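Local coordinates for protein beta-agarase B (Zobellia galactanivorans, PDB 4ATF) that hydrolyses the beta-1,4-galactosidic linkages of agarose at random with retention of the anomeric configuration, giving mainly the tetramer, at residues T123-V128 / E262-R267; H165-V170 / D178-D183. The protein carries 1 engineered substitution. All coordinates share one frame; numbering follows the deposited sequence. Where two conformers were deposited one is given.

Interaction 1. Residues T123-V128 / E262-R267. With GAL (beta-D-galactopyranose), chain E.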
loop_
_atom_site.group_PDB
_atom_site.type_symbol
_atom_site.label_atom_id
_atom_site.label_comp_id
_atom_site.label_asym_id
_atom_site.label_seq_id
_atom_site.Cartn_x
_atom_site.Cartn_y
_atom_site.Cartn_z
ATOM N N THR A 123 -15.012 -0.467 4.031
ATOM C CA THR A 123 -14.444 -1.778 4.371
ATOM C C THR A 123 -13.424 -2.158 3.343
ATOM O O THR A 123 -12.643 -3.097 3.572
ATOM C CB THR A 123 -15.549 -2.924 4.416
ATOM O OG1 THR A 123 -16.374 -2.835 3.242
ATOM C CG2 THR A 123 -16.442 -2.736 5.675
ATOM N N LEU A 124 -13.352 -1.392 2.260
ATOM C CA LEU A 124 -12.301 -1.653 1.251
ATOM C C LEU A 124 -10.944 -1.239 1.780
ATOM O O LEU A 124 -10.883 -0.352 2.640
ATOM C CB LEU A 124 -12.549 -0.787 0.009
ATOM C CG LEU A 124 -13.802 -1.167 -0.803
ATOM C CD1 LEU A 124 -13.836 -0.133 -1.986
ATOM C CD2 LEU A 124 -13.821 -2.573 -1.283
ATOM N N ALA A 125 -9.873 -1.880 1.306
ATOM C CA ALA A 125 -8.493 -1.484 1.674
ATOM C C ALA A 125 -8.059 -0.193 1.014
ATOM O O ALA A 125 -8.405 0.026 -0.154
ATOM C CB ALA A 125 -7.446 -2.638 1.331
ATOM N N SER A 126 -7.334 0.652 1.752
ATOM C CA SER A 126 -6.629 1.854 1.242
ATOM C C SER A 126 -5.147 1.532 1.249
ATOM O O SER A 126 -4.609 1.255 2.312
ATOM C CB SER A 126 -6.881 3.022 2.202
ATOM O OG SER A 126 -8.263 3.340 2.276
ATOM N N ASP A 127 -4.492 1.477 0.082
ATOM C CA ASP A 127 -3.141 0.889 -0.030
ATOM C C ASP A 127 -2.130 1.833 -0.678
ATOM O O ASP A 127 -2.426 2.434 -1.739
ATOM C CB ASP A 127 -3.213 -0.351 -0.941
ATOM C CG ASP A 127 -4.093 -1.446 -0.368
ATOM O OD1 ASP A 127 -3.971 -1.686 0.847
ATOM O OD2 ASP A 127 -4.918 -2.054 -1.140
ATOM N N VAL A 128 -0.911 1.876 -0.115
ATOM C CA VAL A 128 0.267 2.408 -0.785
ATOM C C VAL A 128 1.328 1.339 -0.559
ATOM O O VAL A 128 1.665 1.017 0.594
ATOM C CB VAL A 128 0.754 3.735 -0.120
ATOM C CG1 VAL A 128 2.060 4.250 -0.757
ATOM C CG2 VAL A 128 -0.350 4.818 -0.215
ATOM N N GLU A 262 -8.723 -1.876 -2.747
ATOM C CA GLU A 262 -8.933 -3.323 -3.078
ATOM C C GLU A 262 -10.043 -3.890 -2.227
ATOM O O GLU A 262 -10.134 -3.584 -1.025
ATOM C CB GLU A 262 -7.694 -4.246 -2.795
ATOM C CG GLU A 262 -6.530 -4.063 -3.708
ATOM C CD GLU A 262 -5.285 -4.954 -3.349
ATOM O OE1 GLU A 262 -5.342 -5.775 -2.424
ATOM O OE2 GLU A 262 -4.202 -4.756 -3.943
ATOM N N ASP A 263 -10.858 -4.755 -2.819
ATOM C CA ASP A 263 -11.631 -5.680 -2.013
ATOM C C ASP A 263 -10.815 -6.999 -1.959
ATOM O O ASP A 263 -10.507 -7.552 -3.005
ATOM C CB ASP A 263 -12.994 -5.959 -2.683
ATOM C CG ASP A 263 -13.763 -7.036 -1.962
ATOM O OD1 ASP A 263 -13.600 -8.245 -2.339
ATOM O OD2 ASP A 263 -14.570 -6.663 -1.057
ATOM N N GLN A 264 -10.496 -7.520 -0.776
ATOM C CA GLN A 264 -9.742 -8.764 -0.717
ATOM C C GLN A 264 -10.656 -9.994 -0.381
ATOM O O GLN A 264 -11.641 -9.869 0.345
ATOM C CB GLN A 264 -8.637 -8.575 0.310
ATOM C CG GLN A 264 -7.655 -7.596 -0.262
ATOM C CD GLN A 264 -6.869 -6.802 0.731
ATOM O OE1 GLN A 264 -6.008 -5.942 0.353
ATOM N NE2 GLN A 264 -7.069 -7.079 1.988
ATOM N N THR A 265 -10.302 -11.166 -0.945
ATOM C CA THR A 265 -11.091 -12.398 -0.730
ATOM C C THR A 265 -11.274 -12.783 0.760
ATOM O O THR A 265 -12.349 -13.211 1.196
ATOM C CB THR A 265 -10.506 -13.616 -1.504
ATOM O OG1 THR A 265 -10.389 -13.249 -2.876
ATOM C CG2 THR A 265 -11.486 -14.847 -1.411
ATOM N N TRP A 266 -10.249 -12.604 1.574
ATOM C CA TRP A 266 -10.406 -13.019 2.986
ATOM C C TRP A 266 -11.480 -12.171 3.734
ATOM O O TRP A 266 -11.943 -12.581 4.821
ATOM C CB TRP A 266 -9.053 -12.969 3.731
ATOM C CG TRP A 266 -8.461 -11.587 4.016
ATOM C CD1 TRP A 266 -7.752 -10.810 3.158
ATOM C CD2 TRP A 266 -8.545 -10.837 5.248
ATOM N NE1 TRP A 266 -7.385 -9.586 3.769
ATOM C CE2 TRP A 266 -7.836 -9.600 5.054
ATOM C CE3 TRP A 266 -9.121 -11.091 6.495
ATOM C CZ2 TRP A 266 -7.689 -8.650 6.042
ATOM C CZ3 TRP A 266 -8.983 -10.112 7.511
ATOM C CH2 TRP A 266 -8.271 -8.900 7.272
ATOM N N ARG A 267 -11.844 -11.014 3.130
ATOM C CA ARG A 267 -12.828 -10.047 3.690
ATOM C C ARG A 267 -14.185 -10.278 3.046
ATOM O O ARG A 267 -15.163 -10.400 3.770
ATOM C CB ARG A 267 -12.423 -8.551 3.465
ATOM C CG ARG A 267 -11.079 -7.986 4.033
ATOM C CD ARG A 267 -11.207 -6.382 4.030
ATOM N NE ARG A 267 -11.321 -6.326 5.374
ATOM C CZ ARG A 267 -11.929 -5.563 6.228
ATOM N NH1 ARG A 267 -11.633 -6.038 7.409
ATOM N NH2 ARG A 267 -12.672 -4.436 6.051
HETATM C C1 GAL E . -0.501 -6.867 0.194
HETATM C C2 GAL E . -0.805 -8.041 -0.725
HETATM C C3 GAL E . -0.914 -7.720 -2.219
HETATM C C4 GAL E . -1.966 -6.601 -2.345
HETATM C C5 GAL E . -1.598 -5.441 -1.374
HETATM C C6 GAL E . -2.521 -4.215 -1.496
HETATM O O2 GAL E . 0.295 -8.890 -0.568
HETATM O O3 GAL E . -1.349 -8.951 -2.822
HETATM O O4 GAL E . -3.202 -7.142 -1.960
HETATM O O5 GAL E . -1.439 -5.822 -0.000
HETATM O O6 GAL E . -1.964 -3.256 -0.594
#
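Ala125 and Glu262 pair as antiparallel neighbours where strands 125-132 and 255-262 meet in the beta-sandwich of this GH16 enzyme, on the wall of the agarose-binding cleft. Theirs is a hydrogen-bonded pair: Ala125 N gives to Glu262 O at 2.9 Å, and Glu262 N returns a longer bond to Ala125 O. Both CB atoms lie on the same face of the sheet, that of the bound sugar. From there Glu262 runs out extended. Its CB lies 4.4 Å from Ala125 CB; its CG passes 3.6 Å from Asp127 OD2; at the tip OE1 accepts a 2.6 Å hydrogen bond from O4 of the galactose, while OE2 is held by Asn260. With CG beside the backbone N (chi1 -70°), the chain is aimed along the sheet face at the sugar, consistent with Glu262 being an established substrate-binding residue. Asp127 OD2 and Glu262 OE2, like charges, stand 4.0 Å apart. Just before strand 125-132, Leu124 CD2 rests at 3.8 Å on CB of Asp263, which follows strand 255-262 and whose carboxylate is held by Thr280, Ser268 and the Leu68 amide. Gln264 is the N-cap residue of helix 265-268, and from that helix Arg267 turns back, its chain bent at chi3 (108°), with Phe160 in cation-pi contact. Arg267 NH2 meets Thr123 O at 2.8 Å, near the guanidinium plane and on a carbonyl lone pair. An alanine in place of Arg267 would probably leave the Thr123 carbonyl without this donor and loosen the hold of the short helix on the loop before strand 125-132. The bond from NH2 to Thr123 O is fairly straight, with an N-H...O angle of 163°.

Interaction 2. Residues H165-V170 / D178-D183. With GAL (beta-D-galactopyranose), chain E.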
loop_
_atom_site.group_PDB
_atom_site.type_symbol
_atom_site.label_atom_id
_atom_site.label_comp_id
_atom_site.label_asym_id
_atom_site.label_seq_id
_atom_site.Cartn_x
_atom_site.Cartn_y
_atom_site.Cartn_z
ATOM N N HIS A 165 -1.997 -1.864 8.894
ATOM C CA HIS A 165 -1.229 -3.076 8.726
ATOM C C HIS A 165 0.100 -2.691 8.092
ATOM O O HIS A 165 0.106 -2.112 7.038
ATOM C CB HIS A 165 -1.974 -3.993 7.809
ATOM C CG HIS A 165 -1.347 -5.341 7.695
ATOM N ND1 HIS A 165 -1.274 -6.017 6.506
ATOM C CD2 HIS A 165 -0.738 -6.117 8.622
ATOM C CE1 HIS A 165 -0.652 -7.171 6.708
ATOM N NE2 HIS A 165 -0.335 -7.261 7.988
ATOM N N ILE A 166 1.197 -2.947 8.763
ATOM C CA ILE A 166 2.508 -2.559 8.247
ATOM C C ILE A 166 3.330 -3.799 8.050
ATOM O O ILE A 166 3.827 -4.345 9.004
ATOM C CB ILE A 166 3.242 -1.480 9.171
ATOM C CG1 ILE A 166 2.987 -1.764 10.667
ATOM C CG2 ILE A 166 2.698 -0.053 8.814
ATOM C CD1 ILE A 166 3.807 -0.846 11.615
ATOM N N SER A 167 3.550 -4.192 6.808
ATOM C CA SER A 167 4.098 -5.534 6.579
ATOM C C SER A 167 4.912 -5.573 5.269
ATOM O O SER A 167 5.171 -4.525 4.647
ATOM C CB SER A 167 2.900 -6.522 6.542
ATOM O OG SER A 167 3.344 -7.862 6.740
ATOM N N HIS A 168 5.332 -6.787 4.902
ATOM C CA HIS A 168 6.075 -7.051 3.679
ATOM C C HIS A 168 5.763 -8.510 3.313
ATOM O O HIS A 168 5.328 -9.300 4.196
ATOM C CB HIS A 168 7.599 -6.814 3.906
ATOM C CG HIS A 168 8.288 -7.963 4.579
ATOM N ND1 HIS A 168 8.293 -8.128 5.951
ATOM C CD2 HIS A 168 8.955 -9.032 4.067
ATOM C CE1 HIS A 168 8.961 -9.230 6.258
ATOM N NE2 HIS A 168 9.379 -9.796 5.137
ATOM N N HIS A 169 5.964 -8.891 2.045
ATOM C CA HIS A 169 5.676 -10.276 1.614
ATOM C C HIS A 169 6.811 -10.742 0.739
ATOM O O HIS A 169 7.369 -9.935 0.005
ATOM C CB HIS A 169 4.372 -10.381 0.763
ATOM C CG HIS A 169 3.118 -10.045 1.501
ATOM N ND1 HIS A 169 2.177 -10.995 1.817
ATOM C CD2 HIS A 169 2.618 -8.853 1.948
ATOM C CE1 HIS A 169 1.167 -10.423 2.468
ATOM N NE2 HIS A 169 1.410 -9.126 2.568
ATOM N N VAL A 170 7.103 -12.035 0.767
ATOM C CA VAL A 170 7.914 -12.650 -0.275
ATOM C C VAL A 170 7.074 -13.773 -0.822
ATOM O O VAL A 170 6.317 -14.420 -0.052
ATOM C CB VAL A 170 9.336 -13.060 0.211
ATOM C CG1 VAL A 170 10.197 -11.794 0.495
ATOM C CG2 VAL A 170 9.287 -13.966 1.415
ATOM N N ASP A 178 2.803 -17.600 -0.120
ATOM C CA ASP A 178 2.923 -16.206 0.336
ATOM C C ASP A 178 3.410 -16.243 1.766
ATOM O O ASP A 178 2.757 -16.876 2.613
ATOM C CB ASP A 178 1.507 -15.603 0.243
ATOM C CG ASP A 178 1.397 -14.231 0.818
ATOM O OD1 ASP A 178 2.407 -13.613 1.270
ATOM O OD2 ASP A 178 0.257 -13.749 0.840
ATOM N N TYR A 179 4.552 -15.589 2.053
ATOM C CA TYR A 179 4.953 -15.335 3.445
ATOM C C TYR A 179 4.853 -13.845 3.830
ATOM O O TYR A 179 5.315 -12.972 3.066
ATOM C CB TYR A 179 6.438 -15.748 3.623
ATOM C CG TYR A 179 6.965 -15.227 4.970
ATOM C CD1 TYR A 179 6.673 -15.922 6.191
ATOM C CD2 TYR A 179 7.685 -13.977 5.031
ATOM C CE1 TYR A 179 7.119 -15.417 7.466
ATOM C CE2 TYR A 179 8.149 -13.461 6.283
ATOM C CZ TYR A 179 7.885 -14.191 7.489
ATOM O OH TYR A 179 8.343 -13.642 8.677
ATOM N N GLN A 180 4.296 -13.523 5.010
ATOM C CA GLN A 180 4.490 -12.191 5.618
ATOM C C GLN A 180 4.653 -12.424 7.141
ATOM O O GLN A 180 4.180 -13.471 7.667
ATOM C CB GLN A 180 3.274 -11.235 5.336
ATOM C CG GLN A 180 1.929 -11.781 5.917
ATOM C CD GLN A 180 0.807 -10.740 5.947
ATOM O OE1 GLN A 180 -0.388 -11.084 5.813
ATOM N NE2 GLN A 180 1.166 -9.477 6.139
ATOM N N PRO A 181 5.279 -11.458 7.865
ATOM C CA PRO A 181 5.301 -11.608 9.323
ATOM C C PRO A 181 3.860 -11.524 9.857
ATOM O O PRO A 181 3.015 -10.796 9.252
ATOM C CB PRO A 181 6.117 -10.396 9.818
ATOM C CG PRO A 181 6.836 -9.866 8.612
ATOM C CD PRO A 181 5.958 -10.217 7.413
ATOM N N LYS A 182 3.547 -12.264 10.927
ATOM C CA LYS A 182 2.155 -12.247 11.431
ATOM C C LYS A 182 2.067 -11.945 12.945
ATOM O O LYS A 182 1.015 -12.119 13.545
ATOM C CB LYS A 182 1.356 -13.525 11.003
ATOM C CG LYS A 182 0.970 -13.501 9.510
ATOM C CD LYS A 182 -0.110 -14.498 9.145
ATOM C CE LYS A 182 -0.493 -14.382 7.669
ATOM N NZ LYS A 182 -1.794 -15.092 7.348
ATOM N N ASP A 183 3.180 -11.436 13.536
ATOM C CA ASP A 183 3.210 -11.090 14.983
ATOM C C ASP A 183 2.299 -9.852 15.227
ATOM O O ASP A 183 1.932 -9.137 14.268
ATOM C CB ASP A 183 4.658 -10.877 15.486
ATOM C CG ASP A 183 5.356 -9.667 14.804
ATOM O OD1 ASP A 183 5.743 -9.768 13.615
ATOM O OD2 ASP A 183 5.480 -8.598 15.444
HETATM C C1 GAL E . -0.501 -6.867 0.194
HETATM C C2 GAL E . -0.805 -8.041 -0.725
HETATM C C3 GAL E . -0.914 -7.720 -2.219
HETATM C C4 GAL E . -1.966 -6.601 -2.345
HETATM C C5 GAL E . -1.598 -5.441 -1.374
HETATM C C6 GAL E . -2.521 -4.215 -1.496
HETATM O O2 GAL E . 0.295 -8.890 -0.568
HETATM O O3 GAL E . -1.349 -8.951 -2.822
HETATM O O4 GAL E . -3.202 -7.142 -1.960
HETATM O O5 GAL E . -1.439 -5.822 -0.000
HETATM O O6 GAL E . -1.964 -3.256 -0.594
HETATM O O HOH W 1 0.687 -9.327 9.523
#
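His169 and Asp178 face each other across the beta hairpin of strands 164-172 and 177-179, which borders the sugar-binding cleft; both are experimentally known substrate-binding residues. The bond from His169 ND1 to Asp178 OD1 is 2.7 Å long and nearly straight (177°), lies in the imidazole plane and uses the syn lone pair of the carboxylate. It fixes the rotation of the ring, which is sandwiched: Gln180 CB makes a CH-pi contact over one face, 3.7 Å from the centroid, and galactose O2 sits over the centre of the opposite face. Val170 and Tyr179 form an antiparallel hydrogen-bonded pair, and on the face of the hairpin opposite the His169 ring Val170 CG2 packs alongside Tyr179 CD2 at 4.0 Å. The His168 ring lies on that same face; in one of its two modelled conformers it crosses Pro181 at about a right angle, and its NE2 is hydrogen-bonded to Ile229 O. The carbonyl oxygen of His168 is buried here without a polar partner. Beyond Tyr179 the second segment leaves the strand as a loop, and toward His165 the contact becomes looser, a water bridging part of it. His165 ND1 is held by the engineered Asp143, while in the plane of its ring NE2 bonds at 2.8 Å to a water that donates to Pro181 O.

In the fold
From the N terminus, the chain first passes residues 123-128, entering strand 125-132, then runs through strand 137-145 to residues 165-170. A short turn later, residues 178-183 fold back, so interaction 2 closes a tight hairpin. Only after strands 199-207, 210-215 and 218-224 and the later strand 255-262 does the chain reach residues 262-267, where interaction 1 closes a long loop with the whole hairpin contained within it; the two do not cross. Strand 137-145 lies between strands 125-132 and 164-172, linking the contacts, whose centres are 15 Å apart. They do not touch each other, but both reach the same galactose.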